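Local atomic coordinates of cellulase IBT99 (PDB entry 6WBT), a protein that probably hydrolyses 6-phospho-alpha-glucosides as a family 4 glycosyl hydrolase that binds NAD and a manganese ion. Residues 102-107 with 428-433; 175-180 with 263-268; 194-199 with 203-208. All blocks are in the same frame, centred on the assembly; numbering follows the deposited sequence.

The three contacts lie inside one another along the chain, and none cross. From the N terminus, residues 102-107, at and just after the end of helix 90-103, open the longest loop, which is closed only when residues 428-433 of helix 421-434 come within side-chain reach. Within it, residues 175-180 of helix 173-184 wait for residues 263-268, so interaction 2 closes an 82-residue loop. Innermost is interaction 3, where residues 194-199 and 203-208 fold back on each other as a hairpin. Interactions 2 and 3 touch, joining the sugar-phosphate pocket to the small antiparallel sheet. Interaction 1 stands apart, its centre about 27 Å from that of interaction 2, and ties the NAD-binding half to the last long helix.

Interaction 1. Residues 102-107 with 428-433; sequences LKHGCV and LDDMIE
His-104 and Asp-430 show how one polar pair can pin a helix end to a helix distant in sequence. NE2 of His-104 donates to OD2 of Asp-430 over 2.5 Å, with an angle of 148° at the hydrogen; at this resolution the short distance should not be over-read. The carboxylate oxygen arrives at the edge of the imidazole, near the ring plane, but the carboxylate itself is turned 53° from that plane. OD2 does all the touching, and it also lies 3.2 Å from CE1 of His-104. Opposite in charge to the aspartate, Lys-103 extends its NZ to 4.2 Å from OD2 of Asp-430, a long-range attraction rather than a salt bridge.

The next shell explains why the imidazole stands here. With CG anti to its own carbonyl carbon (chi1 -68°), the ring of His-104 reaches over to helix 421-434, where it also rests on Lys-426 and Leu-427. Its backbone is set by a Schellman motif that ends helix 90-103: Gly-105, with positive phi, is the C-prime residue, and its N bonds to Leu-102 O at 3.2 Å, while Cys-106 N returns to Cys-101 O. Asp-430, for its part, leans on Ile-100 of helix 90-103. Farther round helix 421-434, Leu-428 packs against helix 405-414.

This is a histidine-carboxylate hydrogen bond at the protein surface, joining the turn after helix 90-103 to the side of helix 421-434. Chemically, the carboxylate would tend to stabilise a protonated imidazole, and the nearby positive charge of Lys-103 is likely to favour the ionised form of Asp-430.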
loop_
_atom_site.group_PDB
_atom_site.type_symbol
_atom_site.label_atom_id
_atom_site.label_comp_id
_atom_site.label_asym_id
_atom_site.label_seq_id
_atom_site.Cartn_x
_atom_site.Cartn_y
_atom_site.Cartn_z
ATOM N N LEU A 102 -25.631 -18.562 -24.512
ATOM C CA LEU A 102 -25.318 -19.311 -25.725
ATOM C C LEU A 102 -25.977 -18.696 -26.951
ATOM O O LEU A 102 -25.474 -18.855 -28.070
ATOM C CB LEU A 102 -25.742 -20.772 -25.568
ATOM C CG LEU A 102 -25.059 -21.554 -24.443
ATOM C CD1 LEU A 102 -25.551 -22.992 -24.413
ATOM C CD2 LEU A 102 -23.547 -21.503 -24.589
ATOM N N LYS A 103 -27.097 -17.994 -26.765
ATOM C CA LYS A 103 -27.715 -17.266 -27.865
ATOM C C LYS A 103 -26.826 -16.136 -28.371
ATOM O O LYS A 103 -26.940 -15.747 -29.538
ATOM C CB LYS A 103 -29.076 -16.720 -27.426
ATOM C CG LYS A 103 -29.893 -16.067 -28.530
ATOM C CD LYS A 103 -29.985 -14.562 -28.334
ATOM C CE LYS A 103 -30.842 -13.919 -29.411
ATOM N NZ LYS A 103 -30.980 -12.450 -29.205
ATOM N N HIS A 104 -25.938 -15.612 -27.526
ATOM C CA HIS A 104 -24.996 -14.572 -27.918
ATOM C C HIS A 104 -23.581 -15.105 -28.102
ATOM O O HIS A 104 -22.639 -14.311 -28.199
ATOM C CB HIS A 104 -25.000 -13.439 -26.890
ATOM C CG HIS A 104 -26.276 -12.658 -26.859
ATOM N ND1 HIS A 104 -26.493 -11.557 -27.658
ATOM C CD2 HIS A 104 -27.403 -12.820 -26.126
ATOM C CE1 HIS A 104 -27.699 -11.073 -27.420
ATOM N NE2 HIS A 104 -28.272 -11.821 -26.495
ATOM N N GLY A 105 -23.408 -16.422 -28.149
ATOM C CA GLY A 105 -22.092 -17.001 -28.357
ATOM C C GLY A 105 -21.132 -16.830 -27.200
ATOM O O GLY A 105 -19.928 -16.652 -27.421
ATOM N N CYS A 106 -21.633 -16.883 -25.968
ATOM C CA CYS A 106 -20.804 -16.744 -24.781
ATOM C C CYS A 106 -21.014 -17.946 -23.869
ATOM O O CYS A 106 -22.003 -18.674 -23.984
ATOM C CB CYS A 106 -21.113 -15.444 -24.024
ATOM S SG CYS A 106 -20.790 -13.940 -24.975
ATOM N N VAL A 107 -20.062 -18.143 -22.959
ATOM C CA VAL A 107 -20.104 -19.283 -22.049
ATOM C C VAL A 107 -21.275 -19.114 -21.091
ATOM O O VAL A 107 -21.308 -18.177 -20.286
ATOM C CB VAL A 107 -18.782 -19.429 -21.286
ATOM C CG1 VAL A 107 -18.915 -20.481 -20.192
ATOM C CG2 VAL A 107 -17.658 -19.786 -22.239
ATOM N N LEU A 428 -26.630 -7.814 -21.358
ATOM C CA LEU A 428 -27.172 -7.171 -20.165
ATOM C C LEU A 428 -28.657 -6.877 -20.326
ATOM O O LEU A 428 -29.468 -7.223 -19.458
ATOM C CB LEU A 428 -26.400 -5.887 -19.862
ATOM C CG LEU A 428 -26.893 -5.067 -18.669
ATOM C CD1 LEU A 428 -26.806 -5.876 -17.384
ATOM C CD2 LEU A 428 -26.106 -3.772 -18.544
ATOM N N ASP A 429 -29.035 -6.240 -21.439
ATOM C CA ASP A 429 -30.441 -5.931 -21.675
ATOM C C ASP A 429 -31.288 -7.194 -21.763
ATOM O O ASP A 429 -32.465 -7.179 -21.383
ATOM C CB ASP A 429 -30.592 -5.098 -22.948
ATOM C CG ASP A 429 -30.009 -3.706 -22.805
ATOM O OD1 ASP A 429 -29.958 -3.196 -21.667
ATOM O OD2 ASP A 429 -29.604 -3.120 -23.832
ATOM N N ASP A 430 -30.714 -8.292 -22.259
ATOM C CA ASP A 430 -31.432 -9.561 -22.258
ATOM C C ASP A 430 -31.651 -10.079 -20.843
ATOM O O ASP A 430 -32.659 -10.745 -20.577
ATOM C CB ASP A 430 -30.676 -10.598 -23.089
ATOM C CG ASP A 430 -31.098 -10.598 -24.545
ATOM O OD1 ASP A 430 -32.312 -10.483 -24.812
ATOM O OD2 ASP A 430 -30.217 -10.713 -25.421
HETATM N N MSE A 431 -30.734 -9.784 -19.929
HETATM C CA MSE A 431 -30.865 -10.222 -18.545
HETATM C C MSE A 431 -31.803 -9.309 -17.763
HETATM O O MSE A 431 -32.398 -9.727 -16.771
HETATM C CB MSE A 431 -29.495 -10.276 -17.867
HETATM C CG MSE A 431 -28.524 -11.252 -18.509
HETATM SE SE MSE A 431 -29.209 -13.076 -18.577
HETATM C CE MSE A 431 -27.585 -13.988 -19.152
ATOM N N ILE A 432 -31.925 -8.057 -18.213
ATOM C CA ILE A 432 -32.847 -7.126 -17.566
ATOM C C ILE A 432 -34.282 -7.614 -17.710
ATOM O O ILE A 432 -35.061 -7.597 -16.749
ATOM C CB ILE A 432 -32.672 -5.708 -18.144
ATOM C CG1 ILE A 432 -31.259 -5.184 -17.879
ATOM C CG2 ILE A 432 -33.703 -4.759 -17.552
ATOM C CD1 ILE A 432 -30.968 -4.922 -16.422
ATOM N N GLU A 433 -34.651 -8.067 -18.910
ATOM C CA GLU A 433 -36.007 -8.543 -19.155
ATOM C C GLU A 433 -36.250 -9.914 -18.536
ATOM O O GLU A 433 -37.305 -10.145 -17.934
ATOM C CB GLU A 433 -36.282 -8.583 -20.662
ATOM C CG GLU A 433 -36.758 -7.261 -21.241
ATOM C CD GLU A 433 -38.175 -6.923 -20.823
ATOM O OE1 GLU A 433 -38.928 -7.854 -20.466
ATOM O OE2 GLU A 433 -38.536 -5.728 -20.846
#

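Interaction 2. Residues 175-180 with 263-268; sequences VEIEAR and PNTYWQ. With G6P (6-O-phosphono-alpha-D-glucopyranose), chain F.
Ile-177 and Thr-265 lie alongside, their side chains pointing opposite ways. The terminal CD1 of Ile-177 does most of the touching, 3.3 Å from OG1 of Thr-265 and close to the backbone before it, including CA of Asn-264 at 4.1 Å. Ile-177 carries CG1 anti to its carbonyl carbon (chi1 -65°) and then extends, which sends the methyl straight at the turn.

That turn, type I from Asn-264 to Trp-267, is capped by its first residue: OD1 of Asn-264 accepts from Tyr-266 N at 3.0 Å, nearly straight at 170°, while ND2 is given to Tyr-196 OH. The cap helps fix where Tyr-266 begins, and its ring swings out to the bound glucose 6-phosphate, whose O3 donates to Tyr-266 OH at 3.2 Å. Sugar C2 lies at the edge of this ring, and His-201, a manganese ligand, stacks on the Tyr-266 ring. A phenylalanine in its place would lack the hydroxyl and would probably leave sugar O3 without this acceptor, weakening the hold on the ligand from this side.

Around the contact, Met-173 of helix 173-184 packs on Asn-264, Thr-265 and Tyr-266, helix 242-249 meets Thr-265 through Thr-247, and strand 262-263 leads into the turn from the small antiparallel sheet.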
loop_
_atom_site.group_PDB
_atom_site.type_symbol
_atom_site.label_atom_id
_atom_site.label_comp_id
_atom_site.label_asym_id
_atom_site.label_seq_id
_atom_site.Cartn_x
_atom_site.Cartn_y
_atom_site.Cartn_z
ATOM N N VAL A 175 -12.503 -28.689 -2.586
ATOM C CA VAL A 175 -12.522 -29.956 -1.860
ATOM C C VAL A 175 -12.770 -31.116 -2.817
ATOM O O VAL A 175 -12.226 -32.212 -2.639
ATOM C CB VAL A 175 -13.576 -29.911 -0.737
ATOM C CG1 VAL A 175 -13.437 -31.125 0.171
ATOM C CG2 VAL A 175 -13.449 -28.622 0.059
ATOM N N GLU A 176 -13.593 -30.897 -3.846
ATOM C CA GLU A 176 -13.818 -31.936 -4.847
ATOM C C GLU A 176 -12.563 -32.187 -5.672
ATOM O O GLU A 176 -12.288 -33.327 -6.065
ATOM C CB GLU A 176 -14.991 -31.553 -5.748
ATOM C CG GLU A 176 -16.353 -31.760 -5.110
ATOM C CD GLU A 176 -16.813 -33.203 -5.174
ATOM O OE1 GLU A 176 -17.695 -33.508 -6.003
ATOM O OE2 GLU A 176 -16.289 -34.035 -4.404
ATOM N N ILE A 177 -11.793 -31.133 -5.954
ATOM C CA ILE A 177 -10.511 -31.317 -6.625
ATOM C C ILE A 177 -9.548 -32.077 -5.723
ATOM O O ILE A 177 -8.781 -32.931 -6.187
ATOM C CB ILE A 177 -9.932 -29.956 -7.057
ATOM C CG1 ILE A 177 -10.827 -29.302 -8.111
ATOM C CG2 ILE A 177 -8.521 -30.118 -7.601
ATOM C CD1 ILE A 177 -10.349 -27.935 -8.552
ATOM N N GLU A 178 -9.582 -31.792 -4.418
ATOM C CA GLU A 178 -8.743 -32.526 -3.476
ATOM C C GLU A 178 -9.145 -33.992 -3.392
ATOM O O GLU A 178 -8.305 -34.846 -3.085
ATOM C CB GLU A 178 -8.809 -31.872 -2.096
ATOM C CG GLU A 178 -8.129 -30.514 -2.027
ATOM C CD GLU A 178 -8.249 -29.864 -0.665
ATOM O OE1 GLU A 178 -9.280 -30.071 0.009
ATOM O OE2 GLU A 178 -7.308 -29.147 -0.265
ATOM N N ALA A 179 -10.416 -34.303 -3.655
ATOM C CA ALA A 179 -10.837 -35.699 -3.699
ATOM C C ALA A 179 -10.214 -36.420 -4.887
ATOM O O ALA A 179 -9.848 -37.597 -4.784
ATOM C CB ALA A 179 -12.362 -35.787 -3.755
ATOM N N ARG A 180 -10.085 -35.730 -6.022
ATOM C CA ARG A 180 -9.430 -36.329 -7.179
ATOM C C ARG A 180 -7.937 -36.504 -6.933
ATOM O O ARG A 180 -7.355 -37.526 -7.314
ATOM C CB ARG A 180 -9.673 -35.472 -8.422
ATOM C CG ARG A 180 -11.120 -35.034 -8.624
ATOM C CD ARG A 180 -12.012 -36.159 -9.148
ATOM N NE ARG A 180 -12.310 -37.166 -8.133
ATOM C CZ ARG A 180 -13.235 -37.028 -7.191
ATOM N NH1 ARG A 180 -13.959 -35.918 -7.125
ATOM N NH2 ARG A 180 -13.437 -37.998 -6.309
ATOM N N PRO A 263 -4.287 -25.705 -11.477
ATOM C CA PRO A 263 -5.373 -24.732 -11.598
ATOM C C PRO A 263 -6.673 -25.213 -10.979
ATOM O O PRO A 263 -6.936 -26.412 -10.858
ATOM C CB PRO A 263 -5.525 -24.573 -13.115
ATOM C CG PRO A 263 -5.127 -25.906 -13.652
ATOM C CD PRO A 263 -4.028 -26.407 -12.746
ATOM N N ASN A 264 -7.493 -24.243 -10.583
ATOM C CA ASN A 264 -8.868 -24.540 -10.221
ATOM C C ASN A 264 -9.631 -24.997 -11.459
ATOM O O ASN A 264 -9.327 -24.597 -12.587
ATOM C CB ASN A 264 -9.539 -23.314 -9.599
ATOM C CG ASN A 264 -10.894 -23.630 -8.983
ATOM O OD1 ASN A 264 -11.771 -24.198 -9.634
ATOM N ND2 ASN A 264 -11.066 -23.264 -7.719
ATOM N N THR A 265 -10.629 -25.851 -11.236
ATOM C CA THR A 265 -11.363 -26.446 -12.348
ATOM C C THR A 265 -12.069 -25.384 -13.187
ATOM O O THR A 265 -12.114 -25.484 -14.419
ATOM C CB THR A 265 -12.359 -27.476 -11.808
ATOM O OG1 THR A 265 -11.672 -28.701 -11.524
ATOM C CG2 THR A 265 -13.468 -27.742 -12.803
ATOM N N TYR A 266 -12.594 -24.340 -12.544
ATOM C CA TYR A 266 -13.415 -23.354 -13.238
ATOM C C TYR A 266 -12.622 -22.422 -14.149
ATOM O O TYR A 266 -13.237 -21.570 -14.799
ATOM C CB TYR A 266 -14.211 -22.532 -12.226
ATOM C CG TYR A 266 -15.509 -23.186 -11.812
ATOM C CD1 TYR A 266 -16.674 -22.973 -12.534
ATOM C CD2 TYR A 266 -15.569 -24.022 -10.706
ATOM C CE1 TYR A 266 -17.864 -23.568 -12.165
ATOM C CE2 TYR A 266 -16.755 -24.622 -10.329
ATOM C CZ TYR A 266 -17.899 -24.392 -11.062
ATOM O OH TYR A 266 -19.083 -24.987 -10.691
ATOM N N TRP A 267 -11.295 -22.550 -14.227
ATOM C CA TRP A 267 -10.551 -21.823 -15.249
ATOM C C TRP A 267 -10.872 -22.314 -16.654
ATOM O O TRP A 267 -10.437 -21.690 -17.628
ATOM C CB TRP A 267 -9.047 -21.933 -14.995
ATOM C CG TRP A 267 -8.574 -21.082 -13.863
ATOM C CD1 TRP A 267 -8.252 -21.495 -12.603
ATOM C CD2 TRP A 267 -8.379 -19.663 -13.882
ATOM N NE1 TRP A 267 -7.863 -20.422 -11.839
ATOM C CE2 TRP A 267 -7.933 -19.286 -12.600
ATOM C CE3 TRP A 267 -8.536 -18.676 -14.860
ATOM C CZ2 TRP A 267 -7.644 -17.965 -12.272
ATOM C CZ3 TRP A 267 -8.248 -17.366 -14.531
ATOM C CH2 TRP A 267 -7.804 -17.022 -13.249
ATOM N N GLN A 268 -11.620 -23.413 -16.771
ATOM C CA GLN A 268 -12.029 -23.929 -18.071
ATOM C C GLN A 268 -12.854 -22.913 -18.850
ATOM O O GLN A 268 -12.792 -22.880 -20.085
ATOM C CB GLN A 268 -12.820 -25.222 -17.866
ATOM C CG GLN A 268 -13.321 -25.888 -19.125
ATOM C CD GLN A 268 -14.409 -26.900 -18.832
ATOM O OE1 GLN A 268 -14.609 -27.853 -19.585
ATOM N NE2 GLN A 268 -15.124 -26.695 -17.732
HETATM C C1 G6P F . -19.310 -27.885 -7.501
HETATM C C2 G6P F . -19.262 -26.365 -7.636
HETATM C C3 G6P F . -20.666 -25.772 -7.662
HETATM C C4 G6P F . -21.527 -26.488 -8.695
HETATM C C5 G6P F . -21.490 -27.988 -8.428
HETATM C C6 G6P F . -22.369 -28.777 -9.394
HETATM O O1 G6P F . -19.843 -28.233 -6.218
HETATM O O2 G6P F . -18.532 -25.810 -6.537
HETATM O O3 G6P F . -20.592 -24.378 -7.975
HETATM O O4 G6P F . -22.875 -26.013 -8.618
HETATM O O5 G6P F . -20.139 -28.441 -8.522
HETATM O O6 G6P F . -23.122 -27.903 -10.231
HETATM P P G6P F . -24.355 -28.485 -11.087
HETATM O O1P G6P F . -24.249 -27.778 -12.416
HETATM O O2P G6P F . -25.575 -28.133 -10.272
HETATM O O3P G6P F . -24.072 -29.968 -11.153
#

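Interaction 3. Residues 194-199 with 203-208; sequences SDYFGL and GWFTHV
Tyr-196 turns its ring edge onto one face of Phe-205, CD2 of Tyr-196 standing 3.5 Å above the plane, over the ring centre. The result is a T-shaped pair, planes at 65° and centroids 4.7 Å apart, in a beta hairpin formed by strands 192-197 and 202-210. At the edge of the Phe-205 ring lies Ser-194, whose OG bonds to Glu-178. Because Tyr-196 has CG anti to its backbone N (chi1 -180°), its ring runs across to the partner strand, and the hydroxyl, bonded to Asn-264, ends 3.2 Å from CA of Gly-203, where a side chain would collide with it.

Across the sheet, on the face of Phe-197 and Trp-204, CE2 at the edge of the Phe-197 ring meets CG2 of Thr-206 at 3.5 Å, and CZ of Phe-197 approaches the indole of Trp-204 obliquely. Tyr-382 of helix 380-402 packs on both aromatic rings, while helix 173-184 covers Phe-205 on the other face.

Backbone bonds join the strands at the hydrogen-bonded pair Phe-197 and Trp-204, where Trp-204 N reaches Phe-197 O over 2.8 Å. Beyond Tyr-196 and Phe-205 the register slips by one residue, since Thr-206 is an extra residue in its strand, forming a beta bulge. There, Asp-195 N donates to His-207 O, and Asp-195 O receives Thr-206 N at 2.9 Å together with a weak bond from Thr-206 OG1 at 3.2 Å.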
loop_
_atom_site.group_PDB
_atom_site.type_symbol
_atom_site.label_atom_id
_atom_site.label_comp_id
_atom_site.label_asym_id
_atom_site.label_seq_id
_atom_site.Cartn_x
_atom_site.Cartn_y
_atom_site.Cartn_z
ATOM N N SER A 194 -3.642 -28.554 1.161
ATOM C CA SER A 194 -3.067 -27.790 0.071
ATOM C C SER A 194 -3.061 -26.310 0.414
ATOM O O SER A 194 -3.883 -25.832 1.200
ATOM C CB SER A 194 -3.837 -28.015 -1.236
ATOM O OG SER A 194 -5.191 -27.619 -1.095
ATOM N N ASP A 195 -2.108 -25.600 -0.181
ATOM C CA ASP A 195 -2.045 -24.148 -0.142
ATOM C C ASP A 195 -2.730 -23.591 -1.384
ATOM O O ASP A 195 -2.493 -24.063 -2.499
ATOM C CB ASP A 195 -0.594 -23.667 -0.077
ATOM C CG ASP A 195 0.166 -24.261 1.092
ATOM O OD1 ASP A 195 -0.404 -24.321 2.201
ATOM O OD2 ASP A 195 1.329 -24.673 0.902
ATOM N N TYR A 196 -3.573 -22.579 -1.188
ATOM C CA TYR A 196 -4.500 -22.153 -2.227
ATOM C C TYR A 196 -4.752 -20.657 -2.102
ATOM O O TYR A 196 -4.748 -20.104 -1.002
ATOM C CB TYR A 196 -5.809 -22.949 -2.117
ATOM C CG TYR A 196 -6.875 -22.619 -3.135
ATOM C CD1 TYR A 196 -7.796 -21.608 -2.898
ATOM C CD2 TYR A 196 -6.984 -23.342 -4.315
ATOM C CE1 TYR A 196 -8.781 -21.310 -3.817
ATOM C CE2 TYR A 196 -7.968 -23.053 -5.240
ATOM C CZ TYR A 196 -8.864 -22.036 -4.985
ATOM O OH TYR A 196 -9.847 -21.742 -5.901
ATOM N N PHE A 197 -4.963 -20.004 -3.245
ATOM C CA PHE A 197 -5.316 -18.591 -3.254
ATOM C C PHE A 197 -6.105 -18.288 -4.518
ATOM O O PHE A 197 -6.090 -19.057 -5.481
ATOM C CB PHE A 197 -4.078 -17.686 -3.164
ATOM C CG PHE A 197 -3.326 -17.544 -4.462
ATOM C CD1 PHE A 197 -3.605 -16.502 -5.334
ATOM C CD2 PHE A 197 -2.333 -18.446 -4.803
ATOM C CE1 PHE A 197 -2.917 -16.371 -6.525
ATOM C CE2 PHE A 197 -1.639 -18.316 -5.992
ATOM C CZ PHE A 197 -1.930 -17.278 -6.853
ATOM N N GLY A 198 -6.787 -17.142 -4.506
ATOM C CA GLY A 198 -7.576 -16.676 -5.621
ATOM C C GLY A 198 -8.977 -16.330 -5.172
ATOM O O GLY A 198 -9.244 -16.152 -3.979
ATOM N N LEU A 199 -9.879 -16.223 -6.142
ATOM C CA LEU A 199 -11.288 -15.978 -5.880
ATOM C C LEU A 199 -12.069 -17.286 -5.980
ATOM O O LEU A 199 -11.532 -18.332 -6.352
ATOM C CB LEU A 199 -11.847 -14.941 -6.858
ATOM C CG LEU A 199 -11.132 -13.589 -6.906
ATOM C CD1 LEU A 199 -11.817 -12.655 -7.891
ATOM C CD2 LEU A 199 -11.067 -12.959 -5.523
ATOM N N GLY A 203 -9.194 -19.775 -8.571
ATOM C CA GLY A 203 -8.016 -19.905 -7.734
ATOM C C GLY A 203 -6.962 -20.849 -8.269
ATOM O O GLY A 203 -7.062 -21.337 -9.400
ATOM N N TRP A 204 -5.935 -21.100 -7.458
ATOM C CA TRP A 204 -4.818 -21.948 -7.847
ATOM C C TRP A 204 -4.301 -22.697 -6.628
ATOM O O TRP A 204 -4.301 -22.172 -5.511
ATOM C CB TRP A 204 -3.680 -21.132 -8.475
ATOM C CG TRP A 204 -4.104 -20.282 -9.633
ATOM C CD1 TRP A 204 -4.663 -19.038 -9.573
ATOM C CD2 TRP A 204 -4.000 -20.608 -11.024
ATOM N NE1 TRP A 204 -4.915 -18.572 -10.839
ATOM C CE2 TRP A 204 -4.519 -19.517 -11.748
ATOM C CE3 TRP A 204 -3.521 -21.718 -11.728
ATOM C CZ2 TRP A 204 -4.568 -19.500 -13.141
ATOM C CZ3 TRP A 204 -3.572 -21.699 -13.113
ATOM C CH2 TRP A 204 -4.093 -20.598 -13.804
ATOM N N PHE A 205 -3.848 -23.929 -6.857
ATOM C CA PHE A 205 -3.245 -24.759 -5.819
ATOM C C PHE A 205 -1.729 -24.638 -5.930
ATOM O O PHE A 205 -1.118 -25.219 -6.833
ATOM C CB PHE A 205 -3.689 -26.215 -5.957
ATOM C CG PHE A 205 -5.156 -26.430 -5.715
ATOM C CD1 PHE A 205 -5.612 -26.861 -4.479
ATOM C CD2 PHE A 205 -6.079 -26.213 -6.725
ATOM C CE1 PHE A 205 -6.961 -27.065 -4.254
ATOM C CE2 PHE A 205 -7.429 -26.415 -6.506
ATOM C CZ PHE A 205 -7.870 -26.842 -5.268
ATOM N N THR A 206 -1.120 -23.892 -5.006
ATOM C CA THR A 206 0.320 -23.661 -5.077
ATOM C C THR A 206 1.114 -24.874 -4.600
ATOM O O THR A 206 2.112 -25.247 -5.224
ATOM C CB THR A 206 0.700 -22.424 -4.262
ATOM O OG1 THR A 206 0.321 -22.612 -2.894
ATOM C CG2 THR A 206 -0.002 -21.193 -4.809
ATOM N N HIS A 207 0.691 -25.495 -3.500
ATOM C CA HIS A 207 1.346 -26.685 -2.975
ATOM C C HIS A 207 0.291 -27.649 -2.458
ATOM O O HIS A 207 -0.712 -27.227 -1.878
ATOM C CB HIS A 207 2.330 -26.344 -1.847
ATOM C CG HIS A 207 3.505 -25.528 -2.292
ATOM N ND1 HIS A 207 3.617 -24.180 -2.029
ATOM C CD2 HIS A 207 4.619 -25.871 -2.981
ATOM C CE1 HIS A 207 4.750 -23.728 -2.535
ATOM N NE2 HIS A 207 5.377 -24.734 -3.119
ATOM N N VAL A 208 0.518 -28.943 -2.679
ATOM C CA VAL A 208 -0.353 -30.002 -2.180
ATOM C C VAL A 208 0.521 -31.066 -1.533
ATOM O O VAL A 208 1.569 -31.433 -2.074
ATOM C CB VAL A 208 -1.219 -30.620 -3.300
ATOM C CG1 VAL A 208 -2.172 -31.659 -2.723
ATOM C CG2 VAL A 208 -1.991 -29.541 -4.043
#